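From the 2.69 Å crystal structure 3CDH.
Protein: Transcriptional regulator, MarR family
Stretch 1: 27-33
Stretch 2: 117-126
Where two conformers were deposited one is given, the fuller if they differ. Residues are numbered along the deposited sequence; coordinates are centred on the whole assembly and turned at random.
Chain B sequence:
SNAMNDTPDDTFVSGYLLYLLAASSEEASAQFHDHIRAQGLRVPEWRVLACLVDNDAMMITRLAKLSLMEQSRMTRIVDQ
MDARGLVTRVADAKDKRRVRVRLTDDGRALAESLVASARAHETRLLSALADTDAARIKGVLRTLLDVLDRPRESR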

# COMPACT_ATOMS: atom_id res chain seq x y z
N GLU B 27 7.56 -1.93 -3.26
CA GLU B 27 8.98 -2.16 -3.55
C GLU B 27 9.88 -1.59 -2.48
O GLU B 27 10.94 -2.15 -2.19
CB GLU B 27 9.36 -1.62 -4.91
CG GLU B 27 8.83 -2.51 -5.97
CD GLU B 27 9.19 -2.08 -7.37
OE1 GLU B 27 10.26 -1.46 -7.59
OE2 GLU B 27 8.39 -2.40 -8.28
N ALA B 28 9.48 -0.49 -1.86
CA ALA B 28 10.32 0.11 -0.85
C ALA B 28 10.33 -0.76 0.40
O ALA B 28 11.39 -0.91 1.03
CB ALA B 28 9.87 1.53 -0.53
N SER B 29 9.17 -1.33 0.74
CA SER B 29 8.96 -2.17 1.93
C SER B 29 9.53 -3.58 1.78
O SER B 29 9.83 -4.25 2.77
CB SER B 29 7.47 -2.30 2.22
OG SER B 29 7.01 -1.23 3.00
N ALA B 30 9.66 -4.03 0.54
CA ALA B 30 10.00 -5.43 0.26
C ALA B 30 11.19 -5.94 1.09
O ALA B 30 11.08 -6.98 1.76
CB ALA B 30 10.20 -5.68 -1.25
N GLN B 31 12.28 -5.19 1.07
CA GLN B 31 13.48 -5.69 1.74
C GLN B 31 13.29 -5.80 3.24
O GLN B 31 13.62 -6.81 3.85
CB GLN B 31 14.70 -4.85 1.39
CG GLN B 31 16.04 -5.60 1.44
CD GLN B 31 17.24 -4.62 1.44
OE1 GLN B 31 17.74 -4.22 0.36
NE2 GLN B 31 17.67 -4.18 2.65
N PHE B 32 12.71 -4.79 3.85
CA PHE B 32 12.47 -4.87 5.27
C PHE B 32 11.47 -5.95 5.63
O PHE B 32 11.62 -6.63 6.66
CB PHE B 32 12.02 -3.53 5.85
CG PHE B 32 12.13 -3.49 7.33
CD1 PHE B 32 13.38 -3.62 7.94
CD2 PHE B 32 11.00 -3.40 8.12
CE1 PHE B 32 13.50 -3.64 9.31
CE2 PHE B 32 11.11 -3.40 9.52
CZ PHE B 32 12.36 -3.52 10.11
N HIS B 33 10.43 -6.11 4.81
CA HIS B 33 9.48 -7.17 5.06
C HIS B 33 10.17 -8.54 4.98
O HIS B 33 9.90 -9.40 5.81
CB HIS B 33 8.24 -7.06 4.18
CG HIS B 33 7.36 -5.87 4.50
ND1 HIS B 33 6.27 -5.53 3.73
CD2 HIS B 33 7.43 -4.94 5.49
CE1 HIS B 33 5.70 -4.44 4.24
NE2 HIS B 33 6.39 -4.06 5.30
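Stretch 2 (117-126) SARAHETRLL

Residues 117-126 form a continuous stretch of helix, with backbone hydrogen bonds running from His121 N to Ser117 O (2.9 Å) through Leu126 N to Glu122 O (2.9 Å). This segment packs against the helix of residues 27-33 in a roughly antiparallel sense: the N-to-C directions make an angle of 139°, and the axes approach to 10.6 Å. The register follows from this direction. Phe32 lies opposite Ala118, with their CA atoms 6.9 Å apart, whereas Ala28, one turn earlier, pairs with Leu125, where the CA-CA distance widens to 8.4 Å.

Phe32 supplies the largest share of the contact from the first helix. Its CA-CB bond points toward the second helix, and the t rotamer (chi1 -164°) with chi2 at 62° carries the ring in among Ser117, Ala118 and His121. The small side chain of Ala118 allows a close approach: Phe32 CZ lies 3.5 Å from Ala118 CB, and Phe32 CE1 comes within 3.4 Å of Ala118 N. Ala118 CB sits 4.0 Å from the centroid of the Phe32 ring in an off-centre CH-pi contact, 30° from the ring normal. Ser117 instead meets the edge of the ring, with its CB 3.7 Å from Phe32 CE1.

His121 adopts the m rotamer (chi1 -78°, chi2 56°), which brings its ring alongside Phe32 and places ND1 2.9 Å from the carbonyl O of Ser117, one turn back on its own helix. The resulting hydrogen bond is weak, its angle at the hydrogen being 122°. In this orientation a face of the imidazole receives the edge of Phe32; the ring planes are inclined at 75°, the centroids are 5.4 Å apart, and Phe32 CD1 is 3.8 Å from His121 CD2.

Farther along, Gln31 extends through t rotamers at chi1 and chi2 (-152° and -165°) to reach the side chains of His121 and Arg124. Arg124 departs from the usual wells at chi1 and chi2 (-147° and 114°), but its chain still folds back along the helix, bringing NH1 to 3.1 Å from His121 ND1 at an angle too poor for a hydrogen bond. The apolar contact at the Ala28 end is looser: Leu125, with chi1 t and chi2 p (176° and 54°), directs CD2 to 4.3 Å from Ala28 CB. No clear hydrogen bond joins the two helices, and the 302 Å² buried between them is organised chiefly around the Phe32 ring.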

# COMPACT_ATOMS: atom_id res chain seq x y z
N SER B 117 16.79 -1.70 13.11
CA SER B 117 16.91 -2.19 11.73
C SER B 117 16.12 -1.36 10.74
O SER B 117 16.65 -0.97 9.69
CB SER B 117 16.42 -3.61 11.59
OG SER B 117 17.40 -4.48 12.06
N ALA B 118 14.86 -1.09 11.07
CA ALA B 118 14.03 -0.29 10.17
C ALA B 118 14.74 1.01 9.84
O ALA B 118 14.85 1.37 8.66
CB ALA B 118 12.62 -0.05 10.74
N ARG B 119 15.27 1.69 10.87
CA ARG B 119 15.91 2.99 10.67
C ARG B 119 17.12 2.88 9.75
O ARG B 119 17.30 3.71 8.86
CB ARG B 119 16.34 3.61 11.99
CG ARG B 119 15.24 4.22 12.82
CD ARG B 119 15.88 4.88 14.05
NE ARG B 119 14.95 5.12 15.17
CZ ARG B 119 14.13 6.17 15.27
NH1 ARG B 119 14.10 7.11 14.30
NH2 ARG B 119 13.33 6.29 16.34
N ALA B 120 17.95 1.86 9.97
CA ALA B 120 19.17 1.68 9.18
C ALA B 120 18.85 1.40 7.71
O ALA B 120 19.49 1.96 6.82
CB ALA B 120 20.04 0.59 9.78
N HIS B 121 17.85 0.55 7.49
CA HIS B 121 17.34 0.23 6.16
C HIS B 121 16.78 1.49 5.46
O HIS B 121 16.98 1.67 4.25
CB HIS B 121 16.26 -0.87 6.26
CG HIS B 121 16.79 -2.27 6.45
ND1 HIS B 121 17.63 -2.62 7.49
CD2 HIS B 121 16.54 -3.41 5.77
CE1 HIS B 121 17.89 -3.91 7.43
NE2 HIS B 121 17.24 -4.42 6.39
N GLU B 122 16.10 2.35 6.23
CA GLU B 122 15.56 3.60 5.74
C GLU B 122 16.69 4.55 5.36
O GLU B 122 16.61 5.24 4.35
CB GLU B 122 14.67 4.26 6.80
CG GLU B 122 14.19 5.66 6.40
CD GLU B 122 13.37 6.35 7.46
OE1 GLU B 122 13.75 6.35 8.64
OE2 GLU B 122 12.32 6.91 7.11
N THR B 123 17.75 4.57 6.16
CA THR B 123 18.87 5.46 5.89
C THR B 123 19.59 4.99 4.65
O THR B 123 20.02 5.82 3.83
CB THR B 123 19.85 5.60 7.07
OG1 THR B 123 19.11 5.74 8.29
CG2 THR B 123 20.73 6.83 6.89
N ARG B 124 19.73 3.68 4.50
CA ARG B 124 20.33 3.13 3.31
C ARG B 124 19.60 3.72 2.10
O ARG B 124 20.21 4.31 1.20
CB ARG B 124 20.20 1.61 3.30
CG ARG B 124 21.35 0.84 2.63
CD ARG B 124 22.19 -0.04 3.63
NE ARG B 124 21.40 -0.82 4.62
CZ ARG B 124 20.47 -1.75 4.35
NH1 ARG B 124 19.85 -2.37 5.36
NH2 ARG B 124 20.13 -2.06 3.09
N LEU B 125 18.29 3.60 2.11
CA LEU B 125 17.49 4.04 0.98
C LEU B 125 17.53 5.58 0.75
O LEU B 125 17.69 6.05 -0.38
CB LEU B 125 16.07 3.52 1.13
CG LEU B 125 15.02 3.92 0.11
CD1 LEU B 125 15.45 3.62 -1.31
CD2 LEU B 125 13.76 3.19 0.44
N LEU B 126 17.40 6.35 1.82
CA LEU B 126 17.43 7.80 1.70
C LEU B 126 18.73 8.27 1.10
O LEU B 126 18.74 9.24 0.33
CB LEU B 126 17.19 8.49 3.03
CG LEU B 126 15.76 8.43 3.54
CD1 LEU B 126 15.69 8.96 4.95
CD2 LEU B 126 14.82 9.20 2.62